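6-phosphogluconate dehydrogenase, NAD-binding (Geobacter metallireducens, PDB 3PEF) is an NADP-binding beta-hydroxyacid dehydrogenase with succinic semialdehyde reductase activity, probably interconverting gamma-hydroxybutyrate and succinic semialdehyde. Local coordinates at residues A[183-188]-A[201-206]; A[14-19]-A[131-136]; A[197-202]-A[222-227]. The protein carries 2 engineered substitutions. All coordinates share one frame; numbering follows the deposited sequence.

Contact 1 of 3, residues A[183-188]-A[201-206]; sequences ACFCEG and AILDVI
Ile206, which meets Phe185 across this contact, has its backbone fixed by a bond from Ile206 N to Ile202 O of 3.0 Å, one turn back in helix 199-208. Between the two segments themselves the interaction is wholly apolar. The ring of Phe185 carries it: its CG lies anti to the backbone N (chi1 179°), which swings the ring out from helix 166-194, so that its far end approaches the other helix although the bond to CB does not head there. Two adjacent ring atoms do the touching. Phe185 CZ is 4.1 Å from Leu203 CD1, which comes in obliquely to the ring, while Phe185 CE1 is 4.2 Å from Ile206 CD1, a methyl lying at the ring edge and near its plane. Leu203 and Ile206 are three residues apart and so share one face of their helix, and the Leu203 side chain crosses that of Phe185 at about a right angle. The contact belongs to the helical C-terminal domain of the beta-hydroxyacid dehydrogenase fold, where it sets the short helix 199-208 beside the long helix 166-194. The backbones stay well apart, the closest CA atoms, those of Phe185 and Ile206, being 10.0 Å from each other, so side chains fill the gap. A third helix, 214-224, closes the group, with Phe216 stacked on Phe185 and also touching Ile206. Toward the second subunit, Glu187 bonds to Ser258 and Ala257 of that chain, and Asp204 forms a salt bridge with its Lys157.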
loop_
_atom_site.group_PDB
_atom_site.type_symbol
_atom_site.label_atom_id
_atom_site.label_comp_id
_atom_site.label_asym_id
_atom_site.label_seq_id
_atom_site.Cartn_x
_atom_site.Cartn_y
_atom_site.Cartn_z
ATOM N N ALA A 183 -8.450 -2.106 -10.229
ATOM C CA ALA A 183 -7.006 -2.019 -10.032
ATOM C C ALA A 183 -6.376 -3.418 -10.002
ATOM O O ALA A 183 -5.351 -3.664 -10.642
ATOM C CB ALA A 183 -6.684 -1.255 -8.753
ATOM N N CYS A 184 -7.005 -4.338 -9.277
ATOM C CA CYS A 184 -6.466 -5.684 -9.163
ATOM C C CYS A 184 -6.531 -6.413 -10.503
ATOM O O CYS A 184 -5.586 -7.079 -10.895
ATOM C CB CYS A 184 -7.222 -6.474 -8.090
ATOM S SG CYS A 184 -6.871 -5.857 -6.436
ATOM N N PHE A 185 -7.666 -6.276 -11.186
ATOM C CA PHE A 185 -7.914 -6.916 -12.469
ATOM C C PHE A 185 -6.832 -6.491 -13.468
ATOM O O PHE A 185 -6.250 -7.322 -14.160
ATOM C CB PHE A 185 -9.312 -6.491 -12.943
ATOM C CG PHE A 185 -9.732 -7.041 -14.295
ATOM C CD1 PHE A 185 -9.763 -8.409 -14.537
ATOM C CD2 PHE A 185 -10.174 -6.177 -15.295
ATOM C CE1 PHE A 185 -10.192 -8.912 -15.766
ATOM C CE2 PHE A 185 -10.602 -6.664 -16.545
ATOM C CZ PHE A 185 -10.608 -8.032 -16.780
ATOM N N CYS A 186 -6.551 -5.192 -13.517
ATOM C CA CYS A 186 -5.544 -4.665 -14.423
ATOM C C CYS A 186 -4.132 -5.138 -14.071
ATOM O O CYS A 186 -3.360 -5.475 -14.956
ATOM C CB CYS A 186 -5.617 -3.138 -14.479
ATOM S SG CYS A 186 -7.138 -2.533 -15.266
ATOM N N GLU A 187 -3.799 -5.168 -12.782
ATOM C CA GLU A 187 -2.527 -5.723 -12.364
ATOM C C GLU A 187 -2.394 -7.159 -12.865
ATOM O O GLU A 187 -1.325 -7.569 -13.275
ATOM C CB GLU A 187 -2.353 -5.648 -10.837
ATOM C CG GLU A 187 -1.890 -4.296 -10.365
ATOM C CD GLU A 187 -1.598 -4.232 -8.875
ATOM O OE1 GLU A 187 -1.590 -5.292 -8.200
ATOM O OE2 GLU A 187 -1.369 -3.101 -8.380
ATOM N N GLY A 188 -3.487 -7.919 -12.835
ATOM C CA GLY A 188 -3.460 -9.297 -13.299
ATOM C C GLY A 188 -3.269 -9.453 -14.804
ATOM O O GLY A 188 -2.483 -10.278 -15.271
ATOM N N ALA A 201 -6.718 -15.716 -23.286
ATOM C CA ALA A 201 -6.695 -16.923 -22.469
ATOM C C ALA A 201 -6.996 -16.568 -21.007
ATOM O O ALA A 201 -7.777 -17.239 -20.332
ATOM C CB ALA A 201 -5.340 -17.604 -22.592
ATOM N N ILE A 202 -6.375 -15.496 -20.527
ATOM C CA ILE A 202 -6.635 -15.027 -19.171
ATOM C C ILE A 202 -8.097 -14.663 -18.965
ATOM O O ILE A 202 -8.702 -15.057 -17.965
ATOM C CB ILE A 202 -5.756 -13.826 -18.822
ATOM C CG1 ILE A 202 -4.282 -14.237 -18.916
ATOM C CG2 ILE A 202 -6.123 -13.287 -17.425
ATOM C CD1 ILE A 202 -3.325 -13.094 -18.938
ATOM N N LEU A 203 -8.651 -13.916 -19.918
ATOM C CA LEU A 203 -10.056 -13.498 -19.904
ATOM C C LEU A 203 -10.991 -14.702 -19.857
ATOM O O LEU A 203 -11.968 -14.739 -19.092
ATOM C CB LEU A 203 -10.357 -12.672 -21.157
ATOM C CG LEU A 203 -10.551 -11.156 -21.025
ATOM C CD1 LEU A 203 -9.806 -10.583 -19.845
ATOM C CD2 LEU A 203 -10.185 -10.426 -22.328
ATOM N N ASP A 204 -10.680 -15.689 -20.691
ATOM C CA ASP A 204 -11.475 -16.905 -20.801
ATOM C C ASP A 204 -11.453 -17.760 -19.521
ATOM O O ASP A 204 -12.471 -18.336 -19.149
ATOM C CB ASP A 204 -10.981 -17.720 -21.995
ATOM C CG ASP A 204 -11.778 -18.992 -22.201
ATOM O OD1 ASP A 204 -11.196 -20.088 -22.050
ATOM O OD2 ASP A 204 -12.986 -18.893 -22.512
ATOM N N VAL A 205 -10.302 -17.844 -18.857
ATOM C CA VAL A 205 -10.205 -18.570 -17.584
ATOM C C VAL A 205 -10.939 -17.838 -16.458
ATOM O O VAL A 205 -11.621 -18.458 -15.640
ATOM C CB VAL A 205 -8.720 -18.818 -17.151
ATOM C CG1 VAL A 205 -8.657 -19.374 -15.743
ATOM C CG2 VAL A 205 -8.033 -19.764 -18.099
ATOM N N ILE A 206 -10.806 -16.517 -16.408
ATOM C CA ILE A 206 -11.528 -15.752 -15.397
ATOM C C ILE A 206 -13.046 -15.850 -15.597
ATOM O O ILE A 206 -13.808 -16.054 -14.643
ATOM C CB ILE A 206 -11.074 -14.289 -15.379
ATOM C CG1 ILE A 206 -9.657 -14.209 -14.795
ATOM C CG2 ILE A 206 -12.033 -13.445 -14.561
ATOM C CD1 ILE A 206 -9.036 -12.861 -14.914
#

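Contact 2 of 3, residues A[14-19]-A[131-136]; sequences SAMAKN and GTLIIL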
loop_
_atom_site.group_PDB
_atom_site.type_symbol
_atom_site.label_atom_id
_atom_site.label_comp_id
_atom_site.label_asym_id
_atom_site.label_seq_id
_atom_site.Cartn_x
_atom_site.Cartn_y
_atom_site.Cartn_z
ATOM N N SER A 14 -27.301 13.688 -19.016
ATOM C CA SER A 14 -27.919 13.910 -20.323
ATOM C C SER A 14 -28.715 12.667 -20.717
ATOM O O SER A 14 -29.830 12.760 -21.240
ATOM C CB SER A 14 -26.864 14.264 -21.386
ATOM O OG SER A 14 -25.914 13.224 -21.536
ATOM N N ALA A 15 -28.143 11.500 -20.435
ATOM C CA ALA A 15 -28.807 10.244 -20.731
ATOM C C ALA A 15 -30.038 10.052 -19.857
ATOM O O ALA A 15 -31.093 9.604 -20.337
ATOM C CB ALA A 15 -27.841 9.066 -20.576
ATOM N N MET A 16 -29.912 10.367 -18.573
ATOM C CA MET A 16 -31.055 10.266 -17.671
ATOM C C MET A 16 -32.189 11.223 -18.078
ATOM O O MET A 16 -33.358 10.836 -18.130
ATOM C CB MET A 16 -30.610 10.510 -16.229
ATOM C CG MET A 16 -29.616 9.450 -15.749
ATOM S SD MET A 16 -28.642 9.999 -14.336
ATOM C CE MET A 16 -29.819 9.706 -13.021
ATOM N N ALA A 17 -31.839 12.466 -18.397
ATOM C CA ALA A 17 -32.839 13.468 -18.773
ATOM C C ALA A 17 -33.575 13.095 -20.066
ATOM O O ALA A 17 -34.782 13.340 -20.198
ATOM C CB ALA A 17 -32.185 14.866 -18.895
ATOM N N LYS A 18 -32.843 12.501 -21.008
ATOM C CA LYS A 18 -33.399 12.062 -22.291
ATOM C C LYS A 18 -34.470 11.021 -22.072
ATOM O O LYS A 18 -35.477 10.996 -22.783
ATOM C CB LYS A 18 -32.310 11.427 -23.153
ATOM C CG LYS A 18 -32.238 11.930 -24.577
ATOM C CD LYS A 18 -30.910 12.641 -24.824
ATOM C CE LYS A 18 -29.915 11.734 -25.536
ATOM N NZ LYS A 18 -28.547 12.337 -25.612
ATOM N N ASN A 19 -34.219 10.128 -21.114
ATOM C CA ASN A 19 -35.195 9.105 -20.737
ATOM C C ASN A 19 -36.483 9.728 -20.181
ATOM O O ASN A 19 -37.583 9.285 -20.504
ATOM C CB ASN A 19 -34.569 8.073 -19.782
ATOM C CG ASN A 19 -33.698 7.058 -20.522
ATOM O OD1 ASN A 19 -33.855 6.876 -21.726
ATOM N ND2 ASN A 19 -32.778 6.398 -19.808
ATOM N N GLY A 131 -31.998 3.090 -19.112
ATOM C CA GLY A 131 -32.942 3.279 -18.016
ATOM C C GLY A 131 -32.849 2.156 -17.001
ATOM O O GLY A 131 -33.812 1.772 -16.351
ATOM N N THR A 132 -31.635 1.670 -16.816
ATOM C CA THR A 132 -31.407 0.421 -16.132
ATOM C C THR A 132 -30.549 0.624 -14.848
ATOM O O THR A 132 -29.971 -0.312 -14.295
ATOM C CB THR A 132 -30.795 -0.524 -17.181
ATOM O OG1 THR A 132 -31.760 -1.525 -17.550
ATOM C CG2 THR A 132 -29.505 -1.108 -16.744
ATOM N N LEU A 133 -30.515 1.861 -14.360
ATOM C CA LEU A 133 -29.715 2.222 -13.184
ATOM C C LEU A 133 -30.288 1.625 -11.900
ATOM O O LEU A 133 -31.484 1.370 -11.797
ATOM C CB LEU A 133 -29.637 3.748 -13.027
ATOM C CG LEU A 133 -29.047 4.553 -14.206
ATOM C CD1 LEU A 133 -29.205 6.040 -13.964
ATOM C CD2 LEU A 133 -27.571 4.203 -14.465
ATOM N N ILE A 134 -29.424 1.434 -10.911
ATOM C CA ILE A 134 -29.868 1.138 -9.552
ATOM C C ILE A 134 -29.830 2.446 -8.757
ATOM O O ILE A 134 -28.802 3.106 -8.696
ATOM C CB ILE A 134 -28.952 0.100 -8.904
ATOM C CG1 ILE A 134 -28.828 -1.134 -9.816
ATOM C CG2 ILE A 134 -29.462 -0.287 -7.522
ATOM C CD1 ILE A 134 -27.625 -1.980 -9.511
ATOM N N ILE A 135 -30.952 2.815 -8.148
ATOM C CA ILE A 135 -31.078 4.111 -7.500
ATOM C C ILE A 135 -31.091 3.962 -5.983
ATOM O O ILE A 135 -31.957 3.292 -5.429
ATOM C CB ILE A 135 -32.345 4.848 -8.015
ATOM C CG1 ILE A 135 -32.284 4.932 -9.545
ATOM C CG2 ILE A 135 -32.471 6.250 -7.400
ATOM C CD1 ILE A 135 -33.356 5.803 -10.178
ATOM N N LEU A 136 -30.126 4.592 -5.321
ATOM C CA LEU A 136 -29.922 4.431 -3.881
ATOM C C LEU A 136 -30.393 5.673 -3.109
ATOM O O LEU A 136 -29.591 6.515 -2.718
ATOM C CB LEU A 136 -28.428 4.180 -3.607
ATOM C CG LEU A 136 -27.771 3.131 -4.510
ATOM C CD1 LEU A 136 -26.244 3.197 -4.462
ATOM C CD2 LEU A 136 -28.289 1.727 -4.129
#
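Met16 and Leu133 meet with their side chains crossing at about a right angle, and a single methyl takes the contact on the strand side. Leu133 CD1 lies 3.8 Å from Met16 CE, 3.9 Å from Met16 CG and 4.0 Å from Met16 SD. CG and SD lie alongside the leucine methyl, and the bend of the thioether chain at its last torsion (chi3 81°) brings CE back to it as well. Further along the helix, Asn19 turns its amide toward the backbone of Gly131: Asn19 ND2 is 3.5 Å from Gly131 N and 3.6 Å from Gly131 CA. Both nitrogens are donors, so this is proximity without a bond; the hydrogen bond from ND2 goes instead to Glu129 O, in the last turn of helix 125-130. Gly131 leaves that helix with positive phi (79°), a turn that leads the chain into the strand. The helix side of the contact is the first helix of the Rossmann-type domain, following the glycine-rich turn, and the Leu133 side chain lies about 6 Å from bound NADP, near the cofactor without touching it. Strand 133-139 runs between strands 115-122 and 157-160, with Leu133 also packing on Pro127 and Ala128 of helix 125-130, while Met16 reaches Met154 of helix 141-154.

Contact 3 of 3, residues A[197-202]-A[222-227]; sequences LATDAI and LIRDRN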
loop_
_atom_site.group_PDB
_atom_site.type_symbol
_atom_site.label_atom_id
_atom_site.label_comp_id
_atom_site.label_asym_id
_atom_site.label_seq_id
_atom_site.Cartn_x
_atom_site.Cartn_y
_atom_site.Cartn_z
ATOM N N LEU A 197 1.600 -14.804 -21.245
ATOM C CA LEU A 197 0.257 -15.341 -21.462
ATOM C C LEU A 197 -0.530 -14.451 -22.425
ATOM O O LEU A 197 -0.413 -13.226 -22.373
ATOM C CB LEU A 197 -0.506 -15.476 -20.129
ATOM C CG LEU A 197 0.015 -16.482 -19.096
ATOM C CD1 LEU A 197 -0.736 -16.386 -17.760
ATOM C CD2 LEU A 197 -0.060 -17.909 -19.635
ATOM N N ALA A 198 -1.337 -15.057 -23.298
ATOM C CA ALA A 198 -2.264 -14.289 -24.141
ATOM C C ALA A 198 -3.448 -13.743 -23.319
ATOM O O ALA A 198 -4.023 -14.461 -22.494
ATOM C CB ALA A 198 -2.769 -15.147 -25.287
ATOM N N THR A 199 -3.820 -12.484 -23.541
ATOM C CA THR A 199 -4.867 -11.875 -22.719
ATOM C C THR A 199 -6.239 -12.554 -22.901
ATOM O O THR A 199 -7.015 -12.666 -21.953
ATOM C CB THR A 199 -4.966 -10.340 -22.915
ATOM O OG1 THR A 199 -5.550 -10.048 -24.182
ATOM C CG2 THR A 199 -3.596 -9.706 -22.853
ATOM N N ASP A 200 -6.530 -13.022 -24.109
ATOM C CA ASP A 200 -7.766 -13.777 -24.342
ATOM C C ASP A 200 -7.851 -15.059 -23.502
ATOM O O ASP A 200 -8.927 -15.447 -23.059
ATOM C CB ASP A 200 -7.929 -14.113 -25.829
ATOM C CG ASP A 200 -8.620 -13.007 -26.605
ATOM O OD1 ASP A 200 -9.238 -12.117 -25.975
ATOM O OD2 ASP A 200 -8.548 -13.032 -27.850
ATOM N N ALA A 201 -6.718 -15.716 -23.286
ATOM C CA ALA A 201 -6.695 -16.923 -22.469
ATOM C C ALA A 201 -6.996 -16.568 -21.007
ATOM O O ALA A 201 -7.777 -17.239 -20.332
ATOM C CB ALA A 201 -5.340 -17.604 -22.592
ATOM N N ILE A 202 -6.375 -15.496 -20.527
ATOM C CA ILE A 202 -6.635 -15.027 -19.171
ATOM C C ILE A 202 -8.097 -14.663 -18.965
ATOM O O ILE A 202 -8.702 -15.057 -17.965
ATOM C CB ILE A 202 -5.756 -13.826 -18.822
ATOM C CG1 ILE A 202 -4.282 -14.237 -18.916
ATOM C CG2 ILE A 202 -6.123 -13.287 -17.425
ATOM C CD1 ILE A 202 -3.325 -13.094 -18.938
ATOM N N LEU A 222 -12.474 -4.398 -23.871
ATOM C CA LEU A 222 -12.081 -3.068 -24.315
ATOM C C LEU A 222 -10.608 -2.859 -24.050
ATOM O O LEU A 222 -9.896 -2.242 -24.835
ATOM C CB LEU A 222 -12.912 -2.000 -23.612
ATOM C CG LEU A 222 -14.397 -2.074 -23.938
ATOM C CD1 LEU A 222 -15.176 -1.134 -23.024
ATOM C CD2 LEU A 222 -14.616 -1.728 -25.425
ATOM N N ILE A 223 -9.952 -3.326 -22.905
ATOM C CA ILE A 223 -8.529 -3.310 -22.630
ATOM C C ILE A 223 -7.746 -4.052 -23.706
ATOM O O ILE A 223 -6.786 -3.528 -24.285
ATOM C CB ILE A 223 -8.240 -3.926 -21.248
ATOM C CG1 ILE A 223 -8.831 -3.052 -20.140
ATOM C CG2 ILE A 223 -6.743 -4.108 -21.048
ATOM C CD1 ILE A 223 -8.826 -3.708 -18.778
ATOM N N ARG A 224 -8.256 -5.247 -23.959
ATOM C CA ARG A 224 -7.613 -5.992 -25.033
ATOM C C ARG A 224 -7.559 -5.180 -26.329
ATOM O O ARG A 224 -6.563 -5.219 -27.043
ATOM C CB ARG A 224 -8.360 -7.301 -25.284
ATOM C CG ARG A 224 -7.692 -8.199 -26.311
ATOM C CD ARG A 224 -8.690 -9.168 -26.893
ATOM N NE ARG A 224 -9.883 -8.452 -27.334
ATOM C CZ ARG A 224 -11.123 -8.741 -26.946
ATOM N NH1 ARG A 224 -11.344 -9.755 -26.113
ATOM N NH2 ARG A 224 -12.145 -8.019 -27.400
ATOM N N ASP A 225 -8.631 -4.444 -26.618
ATOM C CA ASP A 225 -8.718 -3.611 -27.828
ATOM C C ASP A 225 -8.094 -2.219 -27.648
ATOM O O ASP A 225 -8.038 -1.422 -28.590
ATOM C CB ASP A 225 -10.185 -3.456 -28.250
ATOM C CG ASP A 225 -10.814 -4.772 -28.665
ATOM O OD1 ASP A 225 -10.052 -5.713 -28.995
ATOM O OD2 ASP A 225 -12.067 -4.863 -28.658
ATOM N N ARG A 226 -7.632 -1.924 -26.439
ATOM C CA ARG A 226 -7.071 -0.614 -26.148
ATOM C C ARG A 226 -8.077 0.496 -26.478
ATOM O O ARG A 226 -7.704 1.580 -26.925
ATOM C CB ARG A 226 -5.764 -0.404 -26.929
ATOM C CG ARG A 226 -4.666 -1.438 -26.635
ATOM C CD ARG A 226 -3.909 -1.144 -25.335
ATOM N NE ARG A 226 -3.752 -2.347 -24.514
ATOM C CZ ARG A 226 -2.753 -3.221 -24.626
ATOM N NH1 ARG A 226 -1.799 -3.038 -25.525
ATOM N NH2 ARG A 226 -2.709 -4.285 -23.842
ATOM N N ASN A 227 -9.356 0.220 -26.256
ATOM C CA ASN A 227 -10.405 1.231 -26.393
ATOM C C ASN A 227 -10.788 1.744 -24.998
ATOM O O ASN A 227 -11.329 0.999 -24.176
ATOM C CB ASN A 227 -11.618 0.628 -27.116
ATOM C CG ASN A 227 -12.813 1.568 -27.155
ATOM O OD1 ASN A 227 -12.744 2.716 -26.714
ATOM N ND2 ASN A 227 -13.920 1.080 -27.692
#
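Asp200 and Arg224 form a salt bridge between the first turn of helix 199-208 and the last turn of helix 214-224, within a three-residue network that Asp225 completes. Arg224 NH1 donates to Asp200 OD1 at 3.2 Å with an N-H...O angle of 149°; OD1 accepts with its syn lone pair and sits somewhat out of the guanidinium plane. Only this one N-H...O bond joins the two groups, and their planes stand 63° apart, as a flat two-bond pairing would not allow. The second carboxylate takes the NE side: Arg224 NE donates to Asp225 OD1 at 3.2 Å, in the guanidinium plane but from above the plane of the carboxylate, and NH2 adds weak bonds to both Asp225 oxygens. A bend at chi3 (50°) places the guanidinium between the two acids, which probably restrain its rotation. Helix 214-224 ends in a Schellman motif, in which Arg226 N bonds to Ile223 O at 2.8 Å and Asn227 N to Leu222 O at 2.9 Å. Arg226 NH2 forms a salt bridge with Glu193 of helix 166-194. Packing beyond the charges rests on the arginine's aliphatic part: Asp200 OD1 lies 3.1 Å from Arg224 CD, and Thr199 OG1 sits 3.5 Å from Arg224 CG.

Overall arrangement
Contacts 1 and 3 work on the same element, helix 199-208, and their centres are only 9 Å apart. Contact 1 is buried and apolar, joining the helix to 166-194, whereas contact 3 ties its beginning to helix 214-224 at the surface through charge. They meet directly: Leu203 CD2 of contact 1 is 4.0 Å from Arg224 NH1 of contact 3, and Ile223 packs on Phe185. Contact 2 stands apart, its centre 30 Å from both, in the Rossmann-type domain near the cofactor. Partly buried, it sets a helix against a strand instead of another helix. All three have residues within reach of the second subunit.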